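Local structure of hydratase ChsH2 (Mycobacterium tuberculosis KZN 4207, 4WNB) at residues T105-T110 with A158-R163; I123-G128 with I144-V149; P32-W37 with P60-P65; A67-W72 with Q109-Y114. The protein hydrates the steroid enoyl-CoA 3-oxo-4,17-pregnadiene-20-carboxyl-CoA to its 17-hydroxy product during breakdown of the cholesterol side chain. All coordinates share one frame; numbering follows the deposited sequence.

Contact 1 of 4, residues T105-T110 with A158-R163; sequences TNCEQT and AEMNWR. With CD (cadmium ion), chain C.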
loop_
_atom_site.group_PDB
_atom_site.type_symbol
_atom_site.label_atom_id
_atom_site.label_comp_id
_atom_site.label_asym_id
_atom_site.label_seq_id
_atom_site.Cartn_x
_atom_site.Cartn_y
_atom_site.Cartn_z
ATOM N N THR A 105 -17.646 15.344 -9.396
ATOM C CA THR A 105 -17.722 16.793 -9.254
ATOM C C THR A 105 -17.768 17.264 -7.817
ATOM O O THR A 105 -17.263 18.338 -7.515
ATOM C CB THR A 105 -18.958 17.369 -9.981
ATOM O OG1 THR A 105 -20.148 16.863 -9.366
ATOM C CG2 THR A 105 -18.936 17.004 -11.456
ATOM N N ASN A 106 -18.384 16.467 -6.940
ATOM C CA ASN A 106 -18.590 16.830 -5.541
ATOM C C ASN A 106 -18.533 15.626 -4.642
ATOM O O ASN A 106 -19.039 14.559 -4.979
ATOM C CB ASN A 106 -19.946 17.494 -5.305
ATOM C CG ASN A 106 -20.149 18.711 -6.145
ATOM O OD1 ASN A 106 -20.519 18.612 -7.311
ATOM N ND2 ASN A 106 -19.931 19.879 -5.553
ATOM N N CYS A 107 -17.940 15.816 -3.479
ATOM C CA CYS A 107 -17.871 14.762 -2.491
ATOM C C CYS A 107 -18.031 15.379 -1.114
ATOM O O CYS A 107 -17.160 16.109 -0.652
ATOM C CB CYS A 107 -16.549 14.013 -2.601
ATOM S SG CYS A 107 -16.396 12.674 -1.407
ATOM N N GLU A 108 -19.156 15.100 -0.469
ATOM C CA GLU A 108 -19.422 15.647 0.846
ATOM C C GLU A 108 -19.584 14.548 1.893
ATOM O O GLU A 108 -20.507 13.750 1.814
ATOM C CB GLU A 108 -20.680 16.520 0.795
ATOM C CG GLU A 108 -21.115 17.039 2.147
ATOM C CD GLU A 108 -22.314 17.962 2.056
ATOM O OE1 GLU A 108 -22.858 18.139 0.938
ATOM O OE2 GLU A 108 -22.708 18.510 3.110
ATOM N N GLN A 109 -18.711 14.520 2.897
ATOM C CA GLN A 109 -18.802 13.490 3.932
ATOM C C GLN A 109 -19.211 14.068 5.275
ATOM O O GLN A 109 -18.729 15.120 5.654
ATOM C CB GLN A 109 -17.468 12.753 4.098
ATOM C CG GLN A 109 -17.007 12.085 2.831
ATOM C CD GLN A 109 -15.836 11.151 3.033
ATOM O OE1 GLN A 109 -15.024 11.312 3.958
ATOM N NE2 GLN A 109 -15.747 10.147 2.170
ATOM N N THR A 110 -20.088 13.360 5.980
ATOM C CA THR A 110 -20.524 13.755 7.313
ATOM C C THR A 110 -20.155 12.678 8.313
ATOM O O THR A 110 -20.419 11.491 8.088
ATOM C CB THR A 110 -22.049 14.013 7.342
ATOM O OG1 THR A 110 -22.323 15.123 6.495
ATOM C CG2 THR A 110 -22.520 14.336 8.740
ATOM N N ALA A 158 -21.610 7.608 9.763
ATOM C CA ALA A 158 -21.117 8.547 8.765
ATOM C C ALA A 158 -21.879 8.420 7.458
ATOM O O ALA A 158 -22.528 7.406 7.200
ATOM C CB ALA A 158 -19.610 8.324 8.512
ATOM N N GLU A 159 -21.767 9.440 6.619
ATOM C CA GLU A 159 -22.388 9.369 5.307
ATOM C C GLU A 159 -21.632 10.189 4.293
ATOM O O GLU A 159 -20.796 11.029 4.635
ATOM C CB GLU A 159 -23.830 9.837 5.373
ATOM C CG GLU A 159 -23.960 11.283 5.735
ATOM C CD GLU A 159 -25.266 11.824 5.278
ATOM O OE1 GLU A 159 -26.262 11.565 6.000
ATOM O OE2 GLU A 159 -25.261 12.477 4.203
ATOM N N MET A 160 -21.914 9.913 3.031
ATOM C CA MET A 160 -21.271 10.613 1.946
ATOM C C MET A 160 -22.317 10.866 0.894
ATOM O O MET A 160 -23.093 9.973 0.546
ATOM C CB MET A 160 -20.113 9.818 1.371
ATOM C CG MET A 160 -19.584 10.384 0.063
ATOM S SD MET A 160 -18.029 9.639 -0.436
ATOM C CE MET A 160 -18.525 7.933 -0.670
ATOM N N ASN A 161 -22.401 12.103 0.448
ATOM C CA ASN A 161 -23.191 12.373 -0.728
ATOM C C ASN A 161 -22.226 12.758 -1.807
ATOM O O ASN A 161 -21.472 13.724 -1.670
ATOM C CB ASN A 161 -24.228 13.466 -0.490
ATOM C CG ASN A 161 -25.346 13.399 -1.496
ATOM O OD1 ASN A 161 -25.165 13.716 -2.677
ATOM N ND2 ASN A 161 -26.508 12.949 -1.046
ATOM N N TRP A 162 -22.176 11.974 -2.869
ATOM C CA TRP A 162 -21.275 12.375 -3.913
ATOM C C TRP A 162 -21.959 12.407 -5.267
ATOM O O TRP A 162 -23.049 11.854 -5.484
ATOM C CB TRP A 162 -20.034 11.494 -3.925
ATOM C CG TRP A 162 -20.218 10.123 -4.418
ATOM C CD1 TRP A 162 -21.041 9.165 -3.910
ATOM C CD2 TRP A 162 -19.527 9.528 -5.515
ATOM N NE1 TRP A 162 -20.913 8.000 -4.640
ATOM C CE2 TRP A 162 -19.989 8.201 -5.632
ATOM C CE3 TRP A 162 -18.560 9.987 -6.411
ATOM C CZ2 TRP A 162 -19.518 7.332 -6.614
ATOM C CZ3 TRP A 162 -18.089 9.123 -7.377
ATOM C CH2 TRP A 162 -18.573 7.815 -7.478
ATOM N N ARG A 163 -21.335 13.147 -6.156
ATOM C CA ARG A 163 -21.985 13.508 -7.398
ATOM C C ARG A 163 -21.027 13.273 -8.548
ATOM O O ARG A 163 -19.834 13.586 -8.452
ATOM C CB ARG A 163 -22.443 14.967 -7.346
ATOM C CG ARG A 163 -23.245 15.429 -8.562
ATOM C CD ARG A 163 -23.722 16.873 -8.371
ATOM N NE ARG A 163 -24.483 17.037 -7.131
ATOM C CZ ARG A 163 -24.529 18.159 -6.417
ATOM N NH1 ARG A 163 -23.847 19.228 -6.805
ATOM N NH2 ARG A 163 -25.251 18.212 -5.309
HETATM CD CD CD C . -27.811 12.125 4.048
HETATM O O HOH W 1 -22.844 14.390 3.734
HETATM O O HOH W 2 -27.733 13.886 1.928
#

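Contact 2 of 4, residues I123-G128 with I144-V149; sequences ISAELG and INQHIV. With CD (cadmium ion), chain C.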
loop_
_atom_site.group_PDB
_atom_site.type_symbol
_atom_site.label_atom_id
_atom_site.label_comp_id
_atom_site.label_asym_id
_atom_site.label_seq_id
_atom_site.Cartn_x
_atom_site.Cartn_y
_atom_site.Cartn_z
ATOM N N ILE A 123 -21.302 -0.654 4.703
ATOM C CA ILE A 123 -21.688 0.394 3.762
ATOM C C ILE A 123 -22.957 0.028 2.990
ATOM O O ILE A 123 -23.104 -1.100 2.521
ATOM C CB ILE A 123 -20.522 0.696 2.765
ATOM C CG1 ILE A 123 -20.898 1.794 1.778
ATOM C CG2 ILE A 123 -20.076 -0.561 2.004
ATOM C CD1 ILE A 123 -19.718 2.196 0.858
ATOM N N SER A 124 -23.870 0.992 2.889
ATOM C CA SER A 124 -25.037 0.886 2.016
ATOM C C SER A 124 -25.123 2.108 1.082
ATOM O O SER A 124 -24.849 3.230 1.507
ATOM C CB SER A 124 -26.315 0.762 2.851
ATOM O OG SER A 124 -27.425 0.434 2.019
ATOM N N ALA A 125 -25.526 1.890 -0.171
ATOM C CA ALA A 125 -25.589 2.960 -1.178
ATOM C C ALA A 125 -26.989 3.122 -1.765
ATOM O O ALA A 125 -27.687 2.140 -1.994
ATOM C CB ALA A 125 -24.581 2.685 -2.301
ATOM N N GLU A 126 -27.394 4.367 -2.010
ATOM C CA GLU A 126 -28.702 4.663 -2.595
ATOM C C GLU A 126 -28.568 5.743 -3.653
ATOM O O GLU A 126 -27.716 6.606 -3.551
ATOM C CB GLU A 126 -29.695 5.113 -1.513
ATOM C CG GLU A 126 -31.124 4.852 -1.843
ATOM C CD GLU A 126 -32.039 5.130 -0.661
ATOM O OE1 GLU A 126 -33.271 5.177 -0.857
ATOM O OE2 GLU A 126 -31.514 5.302 0.463
ATOM N N LEU A 127 -29.405 5.688 -4.681
ATOM C CA LEU A 127 -29.406 6.726 -5.704
ATOM C C LEU A 127 -30.142 7.979 -5.201
ATOM O O LEU A 127 -31.226 7.872 -4.631
ATOM C CB LEU A 127 -30.064 6.199 -6.976
ATOM C CG LEU A 127 -29.682 6.825 -8.305
ATOM C CD1 LEU A 127 -28.239 6.495 -8.639
ATOM C CD2 LEU A 127 -30.629 6.317 -9.382
ATOM N N GLY A 128 -29.551 9.156 -5.403
ATOM C CA GLY A 128 -30.193 10.405 -5.010
ATOM C C GLY A 128 -30.753 11.103 -6.231
ATOM O O GLY A 128 -31.181 10.441 -7.176
ATOM N N ILE A 144 -25.457 13.044 -11.444
ATOM C CA ILE A 144 -25.976 11.937 -10.665
ATOM C C ILE A 144 -25.448 11.963 -9.245
ATOM O O ILE A 144 -24.234 11.938 -9.036
ATOM C CB ILE A 144 -25.590 10.599 -11.300
ATOM C CG1 ILE A 144 -26.208 10.488 -12.702
ATOM C CG2 ILE A 144 -25.986 9.447 -10.392
ATOM C CD1 ILE A 144 -25.432 9.542 -13.597
ATOM N N ASN A 145 -26.361 12.001 -8.282
ATOM C CA ASN A 145 -25.984 11.952 -6.875
ATOM C C ASN A 145 -26.166 10.569 -6.287
ATOM O O ASN A 145 -27.161 9.896 -6.542
ATOM C CB ASN A 145 -26.805 12.953 -6.050
ATOM C CG ASN A 145 -26.657 14.374 -6.550
ATOM O OD1 ASN A 145 -25.662 15.040 -6.275
ATOM N ND2 ASN A 145 -27.649 14.845 -7.289
ATOM N N GLN A 146 -25.200 10.159 -5.481
ATOM C CA GLN A 146 -25.307 8.901 -4.764
ATOM C C GLN A 146 -25.146 9.167 -3.286
ATOM O O GLN A 146 -24.338 9.990 -2.865
ATOM C CB GLN A 146 -24.262 7.902 -5.257
ATOM C CG GLN A 146 -24.380 6.526 -4.631
ATOM C CD GLN A 146 -23.581 5.488 -5.383
ATOM O OE1 GLN A 146 -22.481 5.116 -4.969
ATOM N NE2 GLN A 146 -24.123 5.018 -6.507
ATOM N N HIS A 147 -25.925 8.456 -2.496
ATOM C CA HIS A 147 -25.920 8.683 -1.078
ATOM C C HIS A 147 -25.468 7.421 -0.357
ATOM O O HIS A 147 -26.099 6.363 -0.477
ATOM C CB HIS A 147 -27.315 9.120 -0.646
ATOM C CG HIS A 147 -27.478 9.240 0.825
ATOM N ND1 HIS A 147 -28.053 8.247 1.584
ATOM C CD2 HIS A 147 -27.155 10.234 1.682
ATOM C CE1 HIS A 147 -28.073 8.621 2.848
ATOM N NE2 HIS A 147 -27.528 9.818 2.934
ATOM N N ILE A 148 -24.378 7.550 0.396
ATOM C CA ILE A 148 -23.739 6.423 1.071
ATOM C C ILE A 148 -23.900 6.538 2.581
ATOM O O ILE A 148 -23.706 7.607 3.139
ATOM C CB ILE A 148 -22.211 6.356 0.780
ATOM C CG1 ILE A 148 -21.900 6.313 -0.716
ATOM C CG2 ILE A 148 -21.561 5.225 1.577
ATOM C CD1 ILE A 148 -22.818 5.512 -1.537
ATOM N N VAL A 149 -24.254 5.446 3.243
ATOM C CA VAL A 149 -24.316 5.452 4.698
ATOM C C VAL A 149 -23.418 4.361 5.262
ATOM O O VAL A 149 -23.420 3.228 4.770
ATOM C CB VAL A 149 -25.765 5.260 5.218
ATOM C CG1 VAL A 149 -25.778 5.081 6.740
ATOM C CG2 VAL A 149 -26.602 6.444 4.826
HETATM CD CD CD C . -27.811 12.125 4.048
HETATM O O HOH W 2 -27.733 13.886 1.928
#

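Contact 3 of 4, residues P32-W37 with P60-P65; sequences PMINNW and PGIVAP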
loop_
_atom_site.group_PDB
_atom_site.type_symbol
_atom_site.label_atom_id
_atom_site.label_comp_id
_atom_site.label_asym_id
_atom_site.label_seq_id
_atom_site.Cartn_x
_atom_site.Cartn_y
_atom_site.Cartn_z
ATOM N N PRO A 32 -2.853 -0.893 12.168
ATOM C CA PRO A 32 -1.898 -0.931 11.050
ATOM C C PRO A 32 -2.323 -0.133 9.814
ATOM O O PRO A 32 -1.481 0.519 9.182
ATOM C CB PRO A 32 -1.833 -2.417 10.713
ATOM C CG PRO A 32 -1.988 -3.086 12.071
ATOM C CD PRO A 32 -3.077 -2.250 12.714
ATOM N N MET A 33 -3.595 -0.181 9.468
ATOM C CA MET A 33 -4.031 0.601 8.309
ATOM C C MET A 33 -4.130 2.089 8.643
ATOM O O MET A 33 -3.894 2.936 7.780
ATOM C CB MET A 33 -5.360 0.070 7.760
ATOM C CG MET A 33 -5.185 -1.253 7.043
ATOM S SD MET A 33 -6.757 -1.931 6.519
ATOM C CE MET A 33 -7.536 -0.467 5.815
ATOM N N ILE A 34 -4.485 2.421 9.884
ATOM C CA ILE A 34 -4.360 3.806 10.302
ATOM C C ILE A 34 -2.910 4.283 10.147
ATOM O O ILE A 34 -2.655 5.374 9.625
ATOM C CB ILE A 34 -4.782 4.030 11.759
ATOM C CG1 ILE A 34 -6.286 3.833 11.927
ATOM C CG2 ILE A 34 -4.423 5.438 12.177
ATOM C CD1 ILE A 34 -6.746 3.878 13.407
ATOM N N ASN A 35 -1.962 3.460 10.602
ATOM C CA ASN A 35 -0.558 3.821 10.482
ATOM C C ASN A 35 -0.131 4.056 9.017
ATOM O O ASN A 35 0.579 5.022 8.724
ATOM C CB ASN A 35 0.341 2.750 11.118
ATOM C CG ASN A 35 0.244 2.731 12.628
ATOM O OD1 ASN A 35 -0.180 3.720 13.249
ATOM N ND2 ASN A 35 0.644 1.614 13.236
ATOM N N ASN A 36 -0.540 3.167 8.114
ATOM C CA ASN A 36 -0.211 3.335 6.692
ATOM C C ASN A 36 -0.746 4.655 6.169
ATOM O O ASN A 36 -0.087 5.341 5.396
ATOM C CB ASN A 36 -0.777 2.186 5.837
ATOM C CG ASN A 36 -0.041 0.888 6.052
ATOM O OD1 ASN A 36 1.059 0.885 6.594
ATOM N ND2 ASN A 36 -0.635 -0.222 5.612
ATOM N N TRP A 37 -1.958 4.995 6.602
ATOM C CA TRP A 37 -2.634 6.184 6.086
ATOM C C TRP A 37 -1.992 7.469 6.625
ATOM O O TRP A 37 -1.660 8.356 5.842
ATOM C CB TRP A 37 -4.137 6.107 6.433
ATOM C CG TRP A 37 -5.046 7.131 5.833
ATOM C CD1 TRP A 37 -5.831 6.987 4.712
ATOM C CD2 TRP A 37 -5.343 8.428 6.364
ATOM N NE1 TRP A 37 -6.589 8.128 4.508
ATOM C CE2 TRP A 37 -6.294 9.032 5.496
ATOM C CE3 TRP A 37 -4.879 9.152 7.473
ATOM C CZ2 TRP A 37 -6.786 10.324 5.709
ATOM C CZ3 TRP A 37 -5.365 10.436 7.680
ATOM C CH2 TRP A 37 -6.314 11.004 6.806
ATOM N N PRO A 60 -11.943 8.310 23.911
ATOM C CA PRO A 60 -11.651 7.214 24.846
ATOM C C PRO A 60 -10.198 6.752 24.799
ATOM O O PRO A 60 -9.523 6.691 25.815
ATOM C CB PRO A 60 -12.576 6.091 24.375
ATOM C CG PRO A 60 -13.643 6.768 23.593
ATOM C CD PRO A 60 -12.996 7.946 22.946
ATOM N N GLY A 61 -9.751 6.400 23.602
ATOM C CA GLY A 61 -8.360 6.090 23.317
ATOM C C GLY A 61 -8.173 6.461 21.856
ATOM O O GLY A 61 -8.939 7.275 21.347
ATOM N N ILE A 62 -7.163 5.897 21.191
ATOM C CA ILE A 62 -6.940 6.152 19.762
ATOM C C ILE A 62 -8.234 6.091 18.954
ATOM O O ILE A 62 -9.002 5.132 19.073
ATOM C CB ILE A 62 -5.944 5.136 19.154
ATOM C CG1 ILE A 62 -4.538 5.384 19.702
ATOM C CG2 ILE A 62 -5.966 5.183 17.607
ATOM C CD1 ILE A 62 -3.563 4.231 19.456
ATOM N N VAL A 63 -8.459 7.123 18.144
ATOM C CA VAL A 63 -9.574 7.149 17.211
ATOM C C VAL A 63 -9.035 7.133 15.762
ATOM O O VAL A 63 -7.912 7.587 15.504
ATOM C CB VAL A 63 -10.470 8.387 17.425
ATOM C CG1 VAL A 63 -11.294 8.254 18.699
ATOM C CG2 VAL A 63 -9.648 9.658 17.478
ATOM N N ALA A 64 -9.822 6.587 14.834
ATOM C CA ALA A 64 -9.457 6.621 13.407
ATOM C C ALA A 64 -9.717 8.002 12.845
ATOM O O ALA A 64 -10.673 8.670 13.275
ATOM C CB ALA A 64 -10.233 5.576 12.611
ATOM N N PRO A 65 -8.883 8.445 11.887
ATOM C CA PRO A 65 -9.161 9.675 11.143
ATOM C C PRO A 65 -10.547 9.601 10.514
ATOM O O PRO A 65 -10.870 8.610 9.861
ATOM C CB PRO A 65 -8.064 9.703 10.068
ATOM C CG PRO A 65 -6.946 8.892 10.658
ATOM C CD PRO A 65 -7.637 7.795 11.426
#

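Contact 4 of 4, residues A67-W72 with Q109-Y114; sequences AMIQVW and QTYHRY. With CA (calcium ion), chain D.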
loop_
_atom_site.group_PDB
_atom_site.type_symbol
_atom_site.label_atom_id
_atom_site.label_comp_id
_atom_site.label_asym_id
_atom_site.label_seq_id
_atom_site.Cartn_x
_atom_site.Cartn_y
_atom_site.Cartn_z
ATOM N N ALA A 67 -11.680 11.010 7.972
ATOM C CA ALA A 67 -11.541 10.916 6.521
ATOM C C ALA A 67 -11.104 9.525 6.054
ATOM O O ALA A 67 -10.953 9.307 4.853
ATOM C CB ALA A 67 -10.544 11.972 6.016
ATOM N N MET A 68 -10.910 8.588 6.986
ATOM C CA MET A 68 -10.619 7.206 6.606
ATOM C C MET A 68 -11.896 6.377 6.400
ATOM O O MET A 68 -11.810 5.211 6.029
ATOM C CB MET A 68 -9.727 6.520 7.655
ATOM C CG MET A 68 -8.246 6.797 7.466
ATOM S SD MET A 68 -7.209 5.639 8.417
ATOM C CE MET A 68 -7.253 4.218 7.328
ATOM N N ILE A 69 -13.070 6.970 6.612
ATOM C CA ILE A 69 -14.288 6.153 6.690
ATOM C C ILE A 69 -14.470 5.340 5.387
ATOM O O ILE A 69 -14.752 4.145 5.416
ATOM C CB ILE A 69 -15.572 7.024 7.019
ATOM C CG1 ILE A 69 -16.804 6.128 7.132
ATOM C CG2 ILE A 69 -15.815 8.117 5.986
ATOM C CD1 ILE A 69 -16.773 5.219 8.353
ATOM N N GLN A 70 -14.211 5.966 4.252
ATOM C CA GLN A 70 -14.401 5.296 2.972
ATOM C C GLN A 70 -13.332 4.215 2.752
ATOM O O GLN A 70 -13.555 3.223 2.059
ATOM C CB GLN A 70 -14.373 6.343 1.856
ATOM C CG GLN A 70 -14.954 5.904 0.547
ATOM C CD GLN A 70 -14.998 7.052 -0.441
ATOM O OE1 GLN A 70 -14.911 8.210 -0.046
ATOM N NE2 GLN A 70 -15.117 6.738 -1.728
ATOM N N VAL A 71 -12.164 4.398 3.354
ATOM C CA VAL A 71 -11.078 3.433 3.163
ATOM C C VAL A 71 -11.454 2.008 3.626
ATOM O O VAL A 71 -11.105 1.024 2.966
ATOM C CB VAL A 71 -9.795 3.900 3.917
ATOM C CG1 VAL A 71 -8.664 2.865 3.796
ATOM C CG2 VAL A 71 -9.340 5.249 3.387
ATOM N N TRP A 72 -12.170 1.896 4.753
ATOM C CA TRP A 72 -12.453 0.584 5.332
ATOM C C TRP A 72 -13.252 -0.304 4.372
ATOM O O TRP A 72 -13.035 -1.513 4.321
ATOM C CB TRP A 72 -13.191 0.732 6.685
ATOM C CG TRP A 72 -12.519 1.703 7.610
ATOM C CD1 TRP A 72 -12.996 2.903 8.032
ATOM C CD2 TRP A 72 -11.200 1.577 8.164
ATOM N NE1 TRP A 72 -12.077 3.522 8.850
ATOM C CE2 TRP A 72 -10.962 2.727 8.940
ATOM C CE3 TRP A 72 -10.215 0.595 8.094
ATOM C CZ2 TRP A 72 -9.764 2.941 9.608
ATOM C CZ3 TRP A 72 -9.030 0.798 8.773
ATOM C CH2 TRP A 72 -8.817 1.959 9.528
ATOM N N GLN A 109 -18.711 14.520 2.897
ATOM C CA GLN A 109 -18.802 13.490 3.932
ATOM C C GLN A 109 -19.211 14.068 5.275
ATOM O O GLN A 109 -18.729 15.120 5.654
ATOM C CB GLN A 109 -17.468 12.753 4.098
ATOM C CG GLN A 109 -17.007 12.085 2.831
ATOM C CD GLN A 109 -15.836 11.151 3.033
ATOM O OE1 GLN A 109 -15.024 11.312 3.958
ATOM N NE2 GLN A 109 -15.747 10.147 2.170
ATOM N N THR A 110 -20.088 13.360 5.980
ATOM C CA THR A 110 -20.524 13.755 7.313
ATOM C C THR A 110 -20.155 12.678 8.313
ATOM O O THR A 110 -20.419 11.491 8.088
ATOM C CB THR A 110 -22.049 14.013 7.342
ATOM O OG1 THR A 110 -22.323 15.123 6.495
ATOM C CG2 THR A 110 -22.520 14.336 8.740
ATOM N N TYR A 111 -19.513 13.096 9.401
ATOM C CA TYR A 111 -19.044 12.183 10.439
ATOM C C TYR A 111 -19.823 12.400 11.727
ATOM O O TYR A 111 -19.657 13.426 12.393
ATOM C CB TYR A 111 -17.545 12.386 10.696
ATOM C CG TYR A 111 -16.753 12.553 9.423
ATOM C CD1 TYR A 111 -16.580 11.490 8.542
ATOM C CD2 TYR A 111 -16.188 13.776 9.092
ATOM C CE1 TYR A 111 -15.860 11.638 7.373
ATOM C CE2 TYR A 111 -15.463 13.931 7.922
ATOM C CZ TYR A 111 -15.307 12.858 7.066
ATOM O OH TYR A 111 -14.581 13.015 5.907
ATOM N N HIS A 112 -20.660 11.431 12.080
ATOM C CA HIS A 112 -21.509 11.560 13.256
ATOM C C HIS A 112 -20.683 11.402 14.531
ATOM O O HIS A 112 -20.924 12.087 15.521
ATOM C CB HIS A 112 -22.628 10.533 13.209
ATOM C CG HIS A 112 -23.671 10.827 12.168
ATOM N ND1 HIS A 112 -24.269 12.064 12.044
ATOM C CD2 HIS A 112 -24.231 10.044 11.215
ATOM C CE1 HIS A 112 -25.150 12.031 11.060
ATOM N NE2 HIS A 112 -25.141 10.818 10.537
ATOM N N ARG A 113 -19.708 10.499 14.491
ATOM C CA ARG A 113 -18.755 10.341 15.589
ATOM C C ARG A 113 -17.454 9.739 15.075
ATOM O O ARG A 113 -17.404 9.227 13.952
ATOM C CB ARG A 113 -19.312 9.441 16.687
ATOM C CG ARG A 113 -19.515 7.981 16.273
ATOM C CD ARG A 113 -19.697 7.100 17.512
ATOM N NE ARG A 113 -20.068 5.709 17.230
ATOM C CZ ARG A 113 -19.202 4.704 17.162
ATOM N NH1 ARG A 113 -17.905 4.938 17.313
ATOM N NH2 ARG A 113 -19.625 3.470 16.914
ATOM N N TYR A 114 -16.418 9.782 15.914
ATOM C CA TYR A 114 -15.172 9.078 15.622
ATOM C C TYR A 114 -15.297 7.580 15.898
ATOM O O TYR A 114 -16.030 7.153 16.798
ATOM C CB TYR A 114 -14.016 9.653 16.443
ATOM C CG TYR A 114 -13.508 10.989 15.962
ATOM C CD1 TYR A 114 -14.359 12.085 15.865
ATOM C CD2 TYR A 114 -12.173 11.165 15.628
ATOM C CE1 TYR A 114 -13.898 13.310 15.422
ATOM C CE2 TYR A 114 -11.696 12.384 15.202
ATOM C CZ TYR A 114 -12.563 13.457 15.103
ATOM O OH TYR A 114 -12.114 14.681 14.665
HETATM CA CA CA D . -26.734 10.225 9.155
HETATM O O HOH W 3 -13.466 8.894 3.683
#

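Contact 1 of 4, residues T105-T110 with A158-R163
Asn-106 and Arg-163 lie side by side on one face of two antiparallel strands, their flat ends turned 52° against each other, with Asn-106 OD1 3.4 Å from Arg-163 NH1. Both read the adenine of the bound CoA ester: OD1 is hydrogen-bonded to its exocyclic amine N6A, and NH1 to the ring nitrogen N1A. The hydroxyl of Thr-105 steadies the amide, OG1 donating to Asn-106 OD1 over 2.7 Å, while Asn-145 on the next strand takes the NE of Arg-163. A classic beta bulge sets two residues, Thr-105 and Asn-106, opposite the single Arg-163; Thr-105 N reaches Arg-163 O at 3.0 Å and Arg-163 N returns to Asn-106 O at 2.9 Å. Beyond the bulge the ladder is regular through Glu-108 with Asn-161 and Thr-110 with Glu-159. On the other face, Cys-107 SG rests against Met-160 SD (3.6 Å), and Gln-109 NE2 gives that same sulfur a weak, nearly straight hydrogen bond of 3.5 Å. Further along the adenine-binding face, Glu-159 chelates a cadmium ion through OE1 (2.5 Å) and OE2 (2.6 Å); a water bridges OE2 to Thr-110 OG1 and Glu-108 O, and His-147 is a further ligand. The pairing of a carbonyl with N6A and an N-H with N1A presents a complementary edge to adenine, consistent with selection of the CoA nucleotide by this end of the sheet.

Contact 2 of 4, residues I123-G128 with I144-V149
The beta hairpin of strands 121-136 and 141-152, part of the antiparallel sheet of the HotDog fold, is joined here by Ser-124 with Val-149 and Glu-126 with His-147 as hydrogen-bonded pairs. Bonds run both ways, Val-149 N to Ser-124 O at 2.9 Å and Ser-124 N back to Val-149 O at 3.0 Å; Glu-126 and His-147 do the same. At the far end Gly-128 N approaches Asn-145 O from above the carbonyl plane, 39° out of it. The face carrying Ala-125 and Ile-148 is largely apolar, apart from Gln-146, whose OE1 is bonded to Trp-162 NE1: Ile-123 lays CG1 and CD1 across the CG2 branch of Ile-148, and Leu-127 CD1 meets Ile-144 CG2 at 4.1 Å, beneath helices 4-16 and 87-96. On the reverse face, with CG anti to the backbone N (chi1 174°), the imidazole of His-147 stands out from the sheet and binds cadmium through NE2 at 2.6 Å, alongside Glu-159. The other branch of Ile-148 turns to Ala-125, Ile-148 CD1 lying just 3.4 Å from Ala-125 CB, a close fit for two methyl groups.

Contact 3 of 4, residues P32-W37 with P60-P65
Ile-62 opens the contact, its CG2 marking the outer limit of the reach of Ile-34 CD1 at 4.5 Å. The chain then passes Val-63, which directs its side chain away from helix 31-41 toward Tyr-114 and offers Ile-34 little more than its carbonyl oxygen. At Ala-64 the approach tightens: Ile-34 CD1 lies 3.9 Å from the CA of Ala-64 and 4.0 Å from its CB. The extended outer arm of Ile-34 (chi2 173°) carries CD1 to this point, while its shorter branch, CG2, meets Pro-65 CD at 4.1 Å. Pro-65 closes the segment by setting its ring between the two helix residues. On its other flank Pro-65 CB and CG meet the six-membered ring of Trp-37 obliquely, CB coming within 3.7 Å of CZ3. CB also makes an off-centre CH-pi contact, 4.1 Å from the centroid of the six-membered ring and 29° from its normal. No hydrogen bond joins the segments, so the fit is wholly one of apolar shape. Trp-72 of helix 69-72 adds to the cover over Ile-34 and Ala-64, and the helix's Asn-35 and Asn-36 bond to Asp-27 and Arg-26 of the second subunit. Helix residues i and i+3 thus straddle a loop proline, attaching the connection between helices 53-56 and 69-72 to helix 31-41 at a distance from the sheet.

Contact 4 of 4, residues A67-W72 with Q109-Y114
With CG anti to the carbonyl carbon (chi1 -43°), the ring of Tyr-111 swings back along its own strand, and its hydroxyl reaches the amide of Gln-109 two residues earlier. Tyr-111 OH donates to Gln-109 OE1 over 2.6 Å, in the carbonyl plane and on a lone pair. Ile-69 places CG2 between its backbone N and carbonyl carbon, where this methyl meets the edge of the tyrosine ring, 3.8 Å from CE1 and near its plane; Gln-109 OE1 lies 3.9 Å from the same methyl. Over the hydroxyl comes Ala-67, its CA 3.7 Å from Tyr-111 OH. A water ties the two segments together: it donates to Gln-109 OE1 at 2.9 Å and to Ala-67 O at 2.8 Å, and accepts from Gln-70 N. OE1 is therefore held by both a phenol and a water, which should help fix the amide's rotation. The side chains of Gln-70 and Gln-109 cross at about a right angle, their amide planes 54° apart, with Gln-70 OE1 3.1 Å from Gln-109 NE2. Past the strand, His-112 NE2 binds a calcium ion with Asp-156. The contact lays the short helix 69-72 against strand 101-111, the outermost of this chain's sheet, with Ile-69 and Gln-70 also touching strand 155-167, helix 31-41 behind Ala-67, and a strand of another protein's chain continuing the sheet beside Gln-109.

Contacts 1 and 2 are consecutive steps across one antiparallel sheet, their centres 9 Å apart: Trp-162 O and Gln-146 N, 2.7 Å from each other, help join the strands, and Glu-159 from one and His-147 from the other share the cadmium ion. Contact 4 shares Gln-109 and Thr-110 with contact 1 and adds the helical layer, Gln-70 OE1 lying 3.5 Å from Met-160 SD. Contact 3 is outermost, about 22 Å from contact 1 between centres, yet it touches contact 4, where Trp-37 CD2 packs 3.5 Å from Met-68 CG. Of the four, contact 1 reaches the CoA ligand, through Thr-105, Asn-106 and Arg-163, the last held by Asn-145 of contact 2; the side chain of Gln-70 remains about 9 Å from it.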